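Local coordinates for uncharacterized protein SMc04130 (Sinorhizobium meliloti, PDB 3JU2) that is of unknown function but binds a zinc ion within a TIM barrel of the xylose isomerase-like family, at residues G221-G226 against Q246-F251; I177-V182 against H204-W209; T14-C19 against A37-Q42; I142-P147 against N157-A162; L65-F70 against V102-G107. One frame throughout, in Å; residues are numbered along the deposited sequence.

Contact 1. Residues G221-G226 against Q246-F251; sequences GMMGDG and QEVEIF. With ZN (zinc ion), chain D.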
# COMPACT_ATOMS: atom_id res chain seq x y z
N GLY A 221 -1.89 14.96 -3.97
CA GLY A 221 -2.86 16.00 -4.29
C GLY A 221 -3.03 17.10 -3.26
O GLY A 221 -2.73 16.92 -2.07
N MET A 222 -3.52 18.24 -3.74
CA MET A 222 -4.07 19.27 -2.87
C MET A 222 -5.39 18.74 -2.33
O MET A 222 -6.13 18.06 -3.03
CB MET A 222 -4.31 20.56 -3.67
CG MET A 222 -4.87 21.76 -2.85
SD MET A 222 -3.99 22.50 -1.53
CE MET A 222 -2.62 23.26 -2.45
N MET A 223 -5.66 19.05 -1.07
CA MET A 223 -6.92 18.68 -0.41
C MET A 223 -8.13 19.02 -1.27
O MET A 223 -8.27 20.16 -1.72
CB MET A 223 -6.99 19.36 0.96
CG MET A 223 -5.86 19.00 1.94
SD MET A 223 -4.27 19.87 1.84
CE MET A 223 -4.84 21.60 1.97
N GLY A 224 -8.96 18.02 -1.55
CA GLY A 224 -10.16 18.23 -2.38
C GLY A 224 -10.01 17.84 -3.84
O GLY A 224 -11.00 17.62 -4.53
N ASP A 225 -8.77 17.76 -4.32
CA ASP A 225 -8.52 17.33 -5.69
C ASP A 225 -8.58 15.81 -5.82
O ASP A 225 -8.67 15.28 -6.92
CB ASP A 225 -7.14 17.82 -6.16
CG ASP A 225 -7.16 19.29 -6.60
OD1 ASP A 225 -8.22 19.95 -6.48
OD2 ASP A 225 -6.12 19.77 -7.10
N GLY A 226 -8.52 15.11 -4.69
CA GLY A 226 -8.53 13.66 -4.73
C GLY A 226 -9.76 12.99 -4.15
O GLY A 226 -10.87 13.53 -4.22
N GLN A 246 -3.82 20.85 11.57
CA GLN A 246 -3.71 19.99 10.40
C GLN A 246 -2.55 20.51 9.55
O GLN A 246 -2.55 21.68 9.15
CB GLN A 246 -4.98 20.03 9.58
CG GLN A 246 -6.20 19.47 10.31
CD GLN A 246 -7.43 19.50 9.48
OE1 GLN A 246 -7.46 18.99 8.35
NE2 GLN A 246 -8.48 20.07 10.04
N GLU A 247 -1.58 19.64 9.27
CA GLU A 247 -0.34 20.00 8.60
C GLU A 247 -0.33 19.58 7.13
O GLU A 247 -0.28 18.40 6.80
CB GLU A 247 0.84 19.43 9.38
CG GLU A 247 2.24 19.60 8.75
CD GLU A 247 3.29 18.70 9.40
OE1 GLU A 247 3.43 18.73 10.65
OE2 GLU A 247 3.99 17.96 8.65
N VAL A 248 -0.39 20.58 6.25
CA VAL A 248 -0.32 20.34 4.81
C VAL A 248 1.06 19.86 4.32
O VAL A 248 2.05 20.62 4.34
CB VAL A 248 -0.74 21.58 4.00
CG1 VAL A 248 -0.76 21.25 2.50
CG2 VAL A 248 -2.11 22.03 4.40
N GLU A 249 1.09 18.63 3.83
CA GLU A 249 2.30 18.03 3.23
C GLU A 249 2.02 17.46 1.83
O GLU A 249 1.44 16.36 1.67
CB GLU A 249 2.89 16.96 4.16
CG GLU A 249 4.26 16.42 3.70
CD GLU A 249 4.78 15.35 4.62
OE1 GLU A 249 3.96 14.54 5.08
OE2 GLU A 249 6.00 15.32 4.90
N ILE A 250 2.42 18.22 0.82
CA ILE A 250 2.15 17.87 -0.57
C ILE A 250 3.49 17.75 -1.31
O ILE A 250 4.28 18.68 -1.27
CB ILE A 250 1.28 18.97 -1.26
CG1 ILE A 250 -0.13 19.03 -0.63
CG2 ILE A 250 1.16 18.69 -2.76
CD1 ILE A 250 -0.91 20.25 -1.04
N PHE A 251 3.75 16.60 -1.93
CA PHE A 251 4.89 16.50 -2.86
C PHE A 251 4.26 16.43 -4.23
O PHE A 251 3.57 15.45 -4.56
CB PHE A 251 5.76 15.25 -2.64
CG PHE A 251 6.17 14.99 -1.21
CD1 PHE A 251 6.46 16.03 -0.33
CD2 PHE A 251 6.34 13.69 -0.76
CE1 PHE A 251 6.84 15.77 1.00
CE2 PHE A 251 6.73 13.42 0.56
CZ PHE A 251 6.99 14.47 1.44
ZN ZN D . 3.31 13.07 6.40

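Contact 2. Residues I177-V182 against H204-W209; sequences IDVYHV and HHICDW. With ZN (zinc ion), chain D.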
# COMPACT_ATOMS: atom_id res chain seq x y z
N ILE A 177 -0.16 10.84 12.02
CA ILE A 177 -1.13 10.27 11.12
C ILE A 177 -1.20 11.13 9.85
O ILE A 177 -1.76 12.22 9.87
CB ILE A 177 -2.54 10.14 11.76
CG1 ILE A 177 -2.47 9.32 13.06
CG2 ILE A 177 -3.56 9.57 10.76
CD1 ILE A 177 -3.78 9.29 13.83
N ASP A 178 -0.63 10.61 8.77
CA ASP A 178 -0.70 11.27 7.44
C ASP A 178 -1.74 10.57 6.59
O ASP A 178 -1.62 9.36 6.29
CB ASP A 178 0.69 11.23 6.76
CG ASP A 178 0.77 12.06 5.43
OD1 ASP A 178 -0.22 12.28 4.71
OD2 ASP A 178 1.88 12.54 5.13
N VAL A 179 -2.76 11.31 6.17
CA VAL A 179 -3.84 10.73 5.37
C VAL A 179 -3.37 10.01 4.10
O VAL A 179 -3.98 9.03 3.68
CB VAL A 179 -4.95 11.78 5.03
CG1 VAL A 179 -5.54 12.39 6.33
CG2 VAL A 179 -4.44 12.90 4.06
N TYR A 180 -2.26 10.47 3.50
CA TYR A 180 -1.72 9.86 2.28
C TYR A 180 -1.31 8.42 2.56
O TYR A 180 -1.55 7.53 1.75
CB TYR A 180 -0.52 10.64 1.74
CG TYR A 180 -0.29 10.41 0.27
CD1 TYR A 180 -1.15 10.97 -0.67
CD2 TYR A 180 0.78 9.62 -0.19
CE1 TYR A 180 -0.96 10.76 -2.05
CE2 TYR A 180 1.00 9.41 -1.57
CZ TYR A 180 0.13 9.99 -2.49
OH TYR A 180 0.31 9.80 -3.83
N HIS A 181 -0.72 8.22 3.73
CA HIS A 181 -0.20 6.92 4.12
C HIS A 181 -1.23 5.92 4.65
O HIS A 181 -1.03 4.72 4.53
CB HIS A 181 0.93 7.15 5.12
CG HIS A 181 2.05 7.97 4.57
ND1 HIS A 181 2.52 7.82 3.28
CD2 HIS A 181 2.82 8.92 5.15
CE1 HIS A 181 3.52 8.66 3.08
NE2 HIS A 181 3.72 9.34 4.20
N VAL A 182 -2.34 6.41 5.21
CA VAL A 182 -3.27 5.56 5.99
C VAL A 182 -4.71 5.52 5.51
O VAL A 182 -5.48 4.66 5.97
CB VAL A 182 -3.28 5.95 7.49
CG1 VAL A 182 -1.89 5.98 8.09
CG2 VAL A 182 -3.96 7.34 7.68
N HIS A 204 -1.11 15.37 12.60
CA HIS A 204 -2.07 15.00 11.57
C HIS A 204 -1.66 15.72 10.27
O HIS A 204 -1.64 16.97 10.21
CB HIS A 204 -3.49 15.37 12.03
CG HIS A 204 -4.55 15.15 11.00
ND1 HIS A 204 -5.76 15.79 11.07
CD2 HIS A 204 -4.60 14.35 9.91
CE1 HIS A 204 -6.51 15.42 10.05
NE2 HIS A 204 -5.83 14.55 9.32
N HIS A 205 -1.32 14.94 9.25
CA HIS A 205 -0.86 15.53 7.97
C HIS A 205 -1.93 15.36 6.93
O HIS A 205 -2.57 14.30 6.84
CB HIS A 205 0.43 14.90 7.45
CG HIS A 205 1.59 15.03 8.38
ND1 HIS A 205 2.85 14.58 8.05
CD2 HIS A 205 1.71 15.56 9.62
CE1 HIS A 205 3.68 14.81 9.05
NE2 HIS A 205 3.01 15.41 10.01
N ILE A 206 -2.11 16.39 6.12
CA ILE A 206 -3.15 16.40 5.14
C ILE A 206 -2.67 16.71 3.72
O ILE A 206 -1.66 17.29 3.54
CB ILE A 206 -4.32 17.29 5.56
CG1 ILE A 206 -3.85 18.69 5.91
CG2 ILE A 206 -5.00 16.72 6.74
CD1 ILE A 206 -4.90 19.73 5.80
N CYS A 207 -3.47 16.29 2.76
CA CYS A 207 -3.18 16.24 1.34
C CYS A 207 -4.24 15.33 0.76
O CYS A 207 -5.19 15.07 1.40
CB CYS A 207 -1.79 15.72 1.05
SG CYS A 207 -1.43 14.13 1.63
N ASP A 208 -4.09 14.86 -0.46
CA ASP A 208 -5.10 14.02 -1.05
C ASP A 208 -4.51 12.96 -1.94
O ASP A 208 -3.42 13.08 -2.41
CB ASP A 208 -6.13 14.85 -1.82
CG ASP A 208 -7.55 14.36 -1.65
OD1 ASP A 208 -8.45 15.17 -1.80
OD2 ASP A 208 -7.79 13.19 -1.41
N TRP A 209 -5.27 11.92 -2.15
CA TRP A 209 -4.91 10.82 -3.02
C TRP A 209 -5.60 11.05 -4.36
O TRP A 209 -6.82 10.94 -4.49
CB TRP A 209 -5.36 9.46 -2.43
CG TRP A 209 -4.92 8.30 -3.26
CD1 TRP A 209 -5.57 7.74 -4.32
CD2 TRP A 209 -3.68 7.58 -3.12
NE1 TRP A 209 -4.83 6.72 -4.85
CE2 TRP A 209 -3.66 6.59 -4.13
CE3 TRP A 209 -2.59 7.68 -2.25
CZ2 TRP A 209 -2.59 5.68 -4.30
CZ3 TRP A 209 -1.52 6.77 -2.40
CH2 TRP A 209 -1.53 5.79 -3.43
ZN ZN D . 3.31 13.07 6.40

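Contact 3. Residues T14-C19 against A37-Q42; sequences TIREQC and APWRDQ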
# COMPACT_ATOMS: atom_id res chain seq x y z
N THR A 14 5.86 21.34 1.00
CA THR A 14 4.78 21.78 0.13
C THR A 14 5.22 22.90 -0.84
O THR A 14 4.71 22.99 -1.95
CB THR A 14 3.59 22.25 0.97
OG1 THR A 14 3.07 21.12 1.71
CG2 THR A 14 2.48 22.85 0.10
N ILE A 15 6.14 23.74 -0.37
CA ILE A 15 6.74 24.81 -1.20
C ILE A 15 8.27 24.71 -1.23
O ILE A 15 8.97 25.73 -1.26
CB ILE A 15 6.22 26.24 -0.79
CG1 ILE A 15 6.34 26.48 0.73
CG2 ILE A 15 4.80 26.48 -1.34
CD1 ILE A 15 6.09 27.94 1.15
N ARG A 16 8.78 23.47 -1.25
CA ARG A 16 10.23 23.29 -1.16
C ARG A 16 11.00 23.69 -2.43
O ARG A 16 12.13 24.16 -2.31
CB ARG A 16 10.62 21.89 -0.68
CG ARG A 16 10.65 20.79 -1.73
CD ARG A 16 11.77 19.77 -1.44
NE ARG A 16 11.64 19.14 -0.12
CZ ARG A 16 12.49 19.29 0.90
NH1 ARG A 16 13.57 20.04 0.79
NH2 ARG A 16 12.25 18.66 2.03
N GLU A 17 10.38 23.56 -3.60
CA GLU A 17 11.04 23.96 -4.85
C GLU A 17 11.16 25.48 -4.94
O GLU A 17 12.15 25.99 -5.45
CB GLU A 17 10.34 23.38 -6.07
CG GLU A 17 10.57 21.87 -6.28
CD GLU A 17 12.03 21.41 -6.15
OE1 GLU A 17 12.91 22.01 -6.82
OE2 GLU A 17 12.29 20.44 -5.40
N GLN A 18 10.16 26.17 -4.40
CA GLN A 18 10.05 27.62 -4.47
C GLN A 18 10.83 28.38 -3.42
O GLN A 18 11.33 29.46 -3.71
CB GLN A 18 8.58 28.05 -4.41
CG GLN A 18 7.69 27.43 -5.46
CD GLN A 18 6.94 26.18 -4.94
OE1 GLN A 18 7.54 25.27 -4.36
NE2 GLN A 18 5.64 26.13 -5.19
N CYS A 19 10.92 27.84 -2.20
CA CYS A 19 11.40 28.62 -1.04
C CYS A 19 12.37 27.88 -0.16
O CYS A 19 12.27 26.67 0.00
CB CYS A 19 10.23 29.04 -0.14
SG CYS A 19 8.87 29.82 -0.95
N ALA A 37 6.04 22.94 9.60
CA ALA A 37 6.93 21.82 9.85
C ALA A 37 8.09 21.87 8.85
O ALA A 37 7.92 21.54 7.67
CB ALA A 37 6.19 20.50 9.75
N PRO A 38 9.27 22.32 9.31
CA PRO A 38 10.43 22.42 8.44
C PRO A 38 11.17 21.10 8.33
O PRO A 38 10.93 20.17 9.12
CB PRO A 38 11.31 23.44 9.16
CG PRO A 38 11.00 23.21 10.62
CD PRO A 38 9.56 22.78 10.68
N TRP A 39 12.07 21.03 7.36
CA TRP A 39 12.91 19.86 7.14
C TRP A 39 14.33 20.19 7.61
O TRP A 39 14.74 21.36 7.60
CB TRP A 39 12.87 19.44 5.65
CG TRP A 39 11.57 18.74 5.29
CD1 TRP A 39 10.30 19.26 5.38
CD2 TRP A 39 11.42 17.40 4.82
NE1 TRP A 39 9.38 18.32 4.99
CE2 TRP A 39 10.04 17.17 4.64
CE3 TRP A 39 12.32 16.37 4.52
CZ2 TRP A 39 9.54 15.95 4.17
CZ3 TRP A 39 11.82 15.17 4.06
CH2 TRP A 39 10.44 14.96 3.90
N ARG A 40 15.05 19.16 8.03
CA ARG A 40 16.38 19.33 8.58
C ARG A 40 17.38 19.98 7.61
O ARG A 40 18.19 20.79 8.03
CB ARG A 40 16.90 18.00 9.11
CG ARG A 40 16.19 17.58 10.39
CD ARG A 40 16.50 16.15 10.72
NE ARG A 40 17.88 16.01 11.16
CZ ARG A 40 18.54 14.87 11.17
NH1 ARG A 40 17.96 13.75 10.76
NH2 ARG A 40 19.80 14.83 11.60
N ASP A 41 17.27 19.69 6.31
CA ASP A 41 18.13 20.33 5.31
C ASP A 41 17.85 21.84 5.12
O ASP A 41 18.78 22.62 4.91
CB ASP A 41 18.14 19.57 3.97
CG ASP A 41 16.79 19.56 3.25
OD1 ASP A 41 15.74 19.77 3.88
OD2 ASP A 41 16.80 19.32 2.03
N GLN A 42 16.58 22.22 5.24
CA GLN A 42 16.15 23.63 5.22
C GLN A 42 16.69 24.42 6.40
O GLN A 42 17.10 25.57 6.26
CB GLN A 42 14.62 23.73 5.19
CG GLN A 42 13.98 23.03 4.01
CD GLN A 42 12.48 23.08 4.05
OE1 GLN A 42 11.86 22.78 5.07
NE2 GLN A 42 11.87 23.44 2.92
O HOH W 1 13.63 24.46 0.64

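Contact 4. Residues I142-P147 against N157-A162; sequences IEPLHP and NTLGQA. With ZN (zinc ion), chain D.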
# COMPACT_ATOMS: atom_id res chain seq x y z
N ILE A 142 6.22 8.29 15.22
CA ILE A 142 6.35 7.30 14.16
C ILE A 142 5.33 7.64 13.09
O ILE A 142 4.13 7.70 13.36
CB ILE A 142 6.08 5.86 14.68
CG1 ILE A 142 7.10 5.50 15.78
CG2 ILE A 142 6.10 4.84 13.52
CD1 ILE A 142 6.78 4.19 16.46
N GLU A 143 5.80 7.87 11.87
CA GLU A 143 4.86 8.13 10.79
C GLU A 143 4.75 6.86 9.96
O GLU A 143 5.69 6.54 9.21
CB GLU A 143 5.32 9.32 9.94
CG GLU A 143 4.45 9.52 8.72
CD GLU A 143 4.81 10.77 7.93
OE1 GLU A 143 5.98 11.21 7.96
OE2 GLU A 143 3.92 11.29 7.25
N PRO A 144 3.63 6.12 10.10
CA PRO A 144 3.49 4.98 9.22
C PRO A 144 3.42 5.47 7.77
O PRO A 144 2.74 6.46 7.48
CB PRO A 144 2.16 4.35 9.64
CG PRO A 144 1.42 5.40 10.36
CD PRO A 144 2.46 6.25 11.01
N LEU A 145 4.17 4.81 6.89
CA LEU A 145 4.19 5.18 5.47
C LEU A 145 3.37 4.23 4.64
O LEU A 145 3.22 3.04 4.96
CB LEU A 145 5.62 5.25 4.93
CG LEU A 145 6.16 6.67 4.70
CD1 LEU A 145 6.31 7.48 5.98
CD2 LEU A 145 7.52 6.61 3.95
N HIS A 146 2.81 4.76 3.56
CA HIS A 146 2.09 3.94 2.61
C HIS A 146 2.85 2.62 2.30
O HIS A 146 4.07 2.63 2.12
CB HIS A 146 1.88 4.70 1.30
CG HIS A 146 0.78 4.13 0.47
ND1 HIS A 146 0.91 2.94 -0.21
CD2 HIS A 146 -0.49 4.56 0.25
CE1 HIS A 146 -0.23 2.67 -0.83
NE2 HIS A 146 -1.09 3.65 -0.59
N PRO A 147 2.12 1.49 2.28
CA PRO A 147 2.68 0.18 1.88
C PRO A 147 3.57 0.20 0.62
O PRO A 147 4.50 -0.56 0.55
CB PRO A 147 1.44 -0.66 1.66
CG PRO A 147 0.54 -0.17 2.73
CD PRO A 147 0.73 1.35 2.73
N ASN A 157 4.38 0.46 8.09
CA ASN A 157 3.43 0.65 6.99
C ASN A 157 1.96 0.65 7.36
O ASN A 157 1.13 0.76 6.47
CB ASN A 157 3.66 -0.40 5.90
CG ASN A 157 5.08 -0.36 5.39
OD1 ASN A 157 5.86 -1.28 5.62
ND2 ASN A 157 5.45 0.74 4.76
N THR A 158 1.64 0.46 8.65
CA THR A 158 0.25 0.60 9.09
C THR A 158 0.19 1.31 10.45
O THR A 158 1.15 1.27 11.25
CB THR A 158 -0.59 -0.76 9.19
OG1 THR A 158 -0.22 -1.47 10.38
CG2 THR A 158 -0.48 -1.70 7.93
N LEU A 159 -0.94 1.96 10.69
CA LEU A 159 -1.15 2.66 11.94
C LEU A 159 -1.16 1.64 13.10
O LEU A 159 -0.60 1.94 14.16
CB LEU A 159 -2.45 3.45 11.89
CG LEU A 159 -2.77 4.37 13.07
CD1 LEU A 159 -1.61 5.26 13.44
CD2 LEU A 159 -4.04 5.19 12.73
N GLY A 160 -1.77 0.48 12.87
CA GLY A 160 -1.79 -0.66 13.83
C GLY A 160 -0.40 -1.07 14.26
O GLY A 160 -0.11 -1.18 15.45
N GLN A 161 0.47 -1.29 13.27
CA GLN A 161 1.89 -1.59 13.53
C GLN A 161 2.61 -0.49 14.30
O GLN A 161 3.41 -0.78 15.22
CB GLN A 161 2.61 -1.88 12.21
CG GLN A 161 4.05 -2.33 12.34
CD GLN A 161 4.80 -2.18 11.03
OE1 GLN A 161 4.24 -1.64 10.07
NE2 GLN A 161 6.05 -2.64 10.99
N ALA A 162 2.37 0.76 13.92
CA ALA A 162 3.03 1.89 14.59
C ALA A 162 2.55 1.96 16.05
O ALA A 162 3.35 2.20 16.95
CB ALA A 162 2.70 3.20 13.87
ZN ZN D . 3.31 13.07 6.40

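Contact 5. Residues L65-F70 against V102-G107; sequences LCRGGF and VLVAGG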
# COMPACT_ATOMS: atom_id res chain seq x y z
N LEU A 65 9.28 18.32 13.28
CA LEU A 65 10.49 18.37 12.49
C LEU A 65 10.64 17.13 11.63
O LEU A 65 10.57 16.05 12.12
CB LEU A 65 11.70 18.52 13.39
CG LEU A 65 13.05 18.70 12.70
CD1 LEU A 65 13.13 19.96 11.94
CD2 LEU A 65 14.17 18.61 13.63
N CYS A 66 10.82 17.34 10.33
CA CYS A 66 11.10 16.25 9.41
C CYS A 66 12.60 16.18 9.15
O CYS A 66 13.28 17.20 9.08
CB CYS A 66 10.35 16.45 8.09
SG CYS A 66 8.55 16.45 8.26
N ARG A 67 13.11 14.96 8.99
CA ARG A 67 12.67 13.84 9.79
C ARG A 67 13.84 13.09 10.40
O ARG A 67 14.96 13.20 9.97
CB ARG A 67 11.87 12.88 8.94
CG ARG A 67 12.65 12.28 7.81
CD ARG A 67 12.16 12.65 6.46
NE ARG A 67 13.13 12.30 5.44
CZ ARG A 67 12.86 11.61 4.34
NH1 ARG A 67 13.82 11.35 3.48
NH2 ARG A 67 11.63 11.19 4.09
N GLY A 68 13.54 12.30 11.41
CA GLY A 68 14.43 11.25 11.84
C GLY A 68 14.04 9.90 11.30
O GLY A 68 13.19 9.80 10.46
N GLY A 69 14.69 8.87 11.79
CA GLY A 69 14.42 7.52 11.37
C GLY A 69 15.57 6.90 10.62
O GLY A 69 16.70 7.08 10.94
N PHE A 70 15.25 6.16 9.59
CA PHE A 70 16.24 5.52 8.71
C PHE A 70 17.18 4.60 9.49
O PHE A 70 18.40 4.71 9.40
CB PHE A 70 16.92 6.56 7.80
CG PHE A 70 15.93 7.19 6.86
CD1 PHE A 70 15.51 6.50 5.71
CD2 PHE A 70 15.34 8.41 7.17
CE1 PHE A 70 14.56 7.05 4.85
CE2 PHE A 70 14.38 8.98 6.32
CZ PHE A 70 13.99 8.30 5.16
N VAL A 102 9.33 13.75 13.70
CA VAL A 102 8.73 12.74 12.82
C VAL A 102 9.77 11.66 12.47
O VAL A 102 10.88 11.98 12.09
CB VAL A 102 8.13 13.39 11.52
CG1 VAL A 102 7.63 12.33 10.51
CG2 VAL A 102 7.01 14.36 11.87
N LEU A 103 9.40 10.39 12.61
CA LEU A 103 10.29 9.28 12.26
C LEU A 103 9.79 8.52 11.04
O LEU A 103 8.66 8.01 11.02
CB LEU A 103 10.45 8.31 13.43
CG LEU A 103 10.98 8.82 14.77
CD1 LEU A 103 11.07 7.65 15.73
CD2 LEU A 103 12.33 9.51 14.64
N VAL A 104 10.65 8.45 10.02
CA VAL A 104 10.39 7.66 8.81
C VAL A 104 11.37 6.50 8.86
O VAL A 104 12.59 6.69 8.85
CB VAL A 104 10.54 8.49 7.53
CG1 VAL A 104 10.48 7.60 6.29
CG2 VAL A 104 9.46 9.58 7.48
N ALA A 105 10.81 5.30 8.96
CA ALA A 105 11.51 4.14 9.50
C ALA A 105 12.79 3.72 8.76
O ALA A 105 13.75 3.29 9.40
CB ALA A 105 10.55 2.97 9.61
N GLY A 106 12.82 3.88 7.43
CA GLY A 106 13.89 3.28 6.61
C GLY A 106 13.37 1.97 6.05
O GLY A 106 12.54 1.30 6.67
N GLY A 107 13.85 1.59 4.86
CA GLY A 107 13.42 0.33 4.23
C GLY A 107 14.41 -0.79 4.47
O GLY A 107 15.14 -0.80 5.48

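Contact 1. Residues G221-G226 against Q246-F251
I250 lies against the loop 221-226 at M222 and G221, and its side chain shows how a strand end can turn one face to packing and the other to a metal. CB already points to the loop, and with CG1 anti to the carbonyl carbon (chi1 -66°) the long branch continues that way. I250 CG1 meets G221 O at 3.6 Å. The terminal CD1 reaches M222: I250 CD1 lies 3.7 Å from M222 CE and 3.8 Å from M222 CA, with the M222 sulfur beside it. Two residues earlier, V248 turns both methyls to the bent end of M223, whose CE is 3.7 Å from V248 CG2 and whose SD is 3.8 Å from V248 CG1. The two methionines stand on a type II beta turn, M222 to D225, closed by the bond from D225 N to M222 O; G224 has the positive phi that this turn favours in glycine. Between V248 and I250, E249 points the other way and binds the zinc ion through OE1 at 2.1 Å. Against this strand end the loop is thus packed by van der Waals contact alone, while D208 and R271 bond it from outside the pair.

Contact 2. Residues I177-V182 against H204-W209
With D178 CG swung anti to the main-chain N (chi1 -173°) and H205 CG set anti to the carbonyl carbon (chi1 -60°), side chains from adjacent parallel strands converge on one zinc ion. D178 OD2 binds the zinc ion at 2.0 Å and H205 ND1 at 2.3 Å; carboxylate and imidazole are turned 61° apart, and H205 CB packs on the carboxylate carbon. The other oxygen has a different task: D178 OD1 accepts from Y180 N at 3.0 Å, the N-cap bond of helix 179-182, which helps fix the rotation of the carboxylate. R220 gives OD2 a second-shell donor. The strands carrying the two ligands are joined by H205 N to I177 O (2.8 Å) and V179 N to H205 O (3.1 Å). On the other sheet face H204 brings its ring edge to I177 O and to V179, with H204 NE2 3.7 Å from V179 CG1, while its ND1 is hydrogen-bonded to R234. C207 SG touches Y180 CB at 3.6 Å and stands obliquely to the ring, a cysteine sulfur-aromatic contact. The CE3-CZ3 side of W209 lies aslant over one face of the Y180 ring, near its rim, W209 CE3 being 3.5 Å from Y180 CE1, and D208 O comes to the edge of the same phenol. E143 and E249, from other strand ends of the barrel, complete the metal site. Strand 246-248 lies next to strand 201-206, helix 230-239 packs on V179 and H204, and W209 meets the H146 ring of its own chain and A151 of the second subunit.

Contact 3. Residues T14-C19 against A37-Q42
R16 meets W39 in a cation-pi contact between two loops that follow strands 8-11 and 35-37 of the TIM barrel. R16 is modelled in two conformers, and its contacts are those of one of them. The guanidinium comes edge-on, nearly upright on the indole (planes 85° apart), and only NH2 probes the face: R16 NH2 is 3.2 Å from W39 CD2. R16 CZ stands 4.7 Å from the centroid of the W39 five-membered ring, over its face. The ionic element is looser, since R16 NH1 forms a salt bridge of 3.5 Å with OD2 of the exposed D41. W39 itself is fixed by N11, which bonds NE1, and its ring also touches E249 of the zinc site; an alanine here would probably leave the R16 guanidinium without its aromatic partner and open a gap beside that glutamate. Hydrogen bonds serve the helix start. W39 is the N-cap of helix 40-46, and Q42, three residues on, returns its OE1 to W39 N at 2.9 Å, bracing the N-cap residue. The other end of that amide works across the loops: Q42 NE2 donates at 3.1 Å to a water, which in turn donates to C19 O at 2.7 Å.

Contact 4. Residues I142-P147 against N157-A162
N157 and L145 supply the direct polar link of this contact, in which the loop after a barrel strand is tied to the start of the following helix. N157 ND2 donates to L145 O at 3.2 Å, almost straight at the hydrogen (161°) but from above the carbonyl plane, 51° out of it. The same oxygen takes a CA-H...O contact from N157 CA at 3.1 Å, so one residue approaches it twice. The amide has further partners, R119 at OD1 and A154 O at ND2. Replacing it by a leucine would take away the donor to L145 O and is likely to leave R119 without this acceptor. One capping bond starts the helix, Q161 N to T158 OG1 (3.0 Å); separately, N157 N donates to Q161 OE1 (2.9 Å). T158 N is buried with no partner in the model. Apolar contacts complete the fit: I142 CG2 meets A162 CB at 3.8 Å, and P144 CD lies 4.2 Å from A162 CB. P144 CB also packs on T158 O at 3.6 Å. E143 points away from the helix and carries its carboxylate to the zinc ion, E143 OE2 binding at 2.1 Å. Helix 159-169 leads on to strand 173-178, which touches L159 and A162; P144 and L145 pack on helix 179-182, and P147 faces P147 of the second subunit.

Contact 5. Residues L65-F70 against V102-G107
G68 pairs with L103 and G69 with V104 in parallel register, the two strand axes approaching to 4.2 Å at 53°, as neighbours in the barrel joined through helix 76-96. V102 N donates to L65 O, but V102 O is met by G68 N at 2.8 Å; C66 and R67 both lie opposite V102, a beta bulge in strand 61-69, with a cis peptide before R67. V104 N to G68 O (2.9 Å) and F70 N to V104 O (2.8 Å) continue the ladder. Beside the bulge, R67 CB lies 3.4 Å from V102 O, and with CG between the backbone N and the carbonyl carbon (chi1 63°) the side chain crosses V104 obliquely, CG near V104 CG2. F70 closes the end: one face of its ring covers V104 O, F70 CZ is 3.8 Å from V104 CG1, and F70 CD1 rests 3.7 Å from G106 CA. Glycine is required twice: a CB on G69 would strike V104 O, and one on G106 would strike F70 CA. Main-chain bonds thus carry most of this contact, and the bulge probably helps direct R67 out of the sheet, where NH2 bonds a glycerol, probably from the crystallisation liquor, consistent with a pocket.

Overall arrangement
Contacts 1, 2, 4 and 5 are buried, and contact 3 is the one that is only partly buried, which matches its chemistry of cation-pi, salt bridge and water. Contacts 1, 2 and 4 each contribute to the one zinc site, contact 2 two ligands and the others one each. Contact 5 adds no ligand but packs against one: L103 O accepts a probable hydrogen bond from E143 N, and V102 touches its side chain. Contacts 2 and 5 are strand ladders of the barrel, contact 4 a loop-to-helix join, contact 1 apolar packing against a turn. Contacts 1 and 2 are linked by probable backbone hydrogen bonds of E247 with H204 and I206; contacts 3 and 5 meet where W39 lies against C66 and R67.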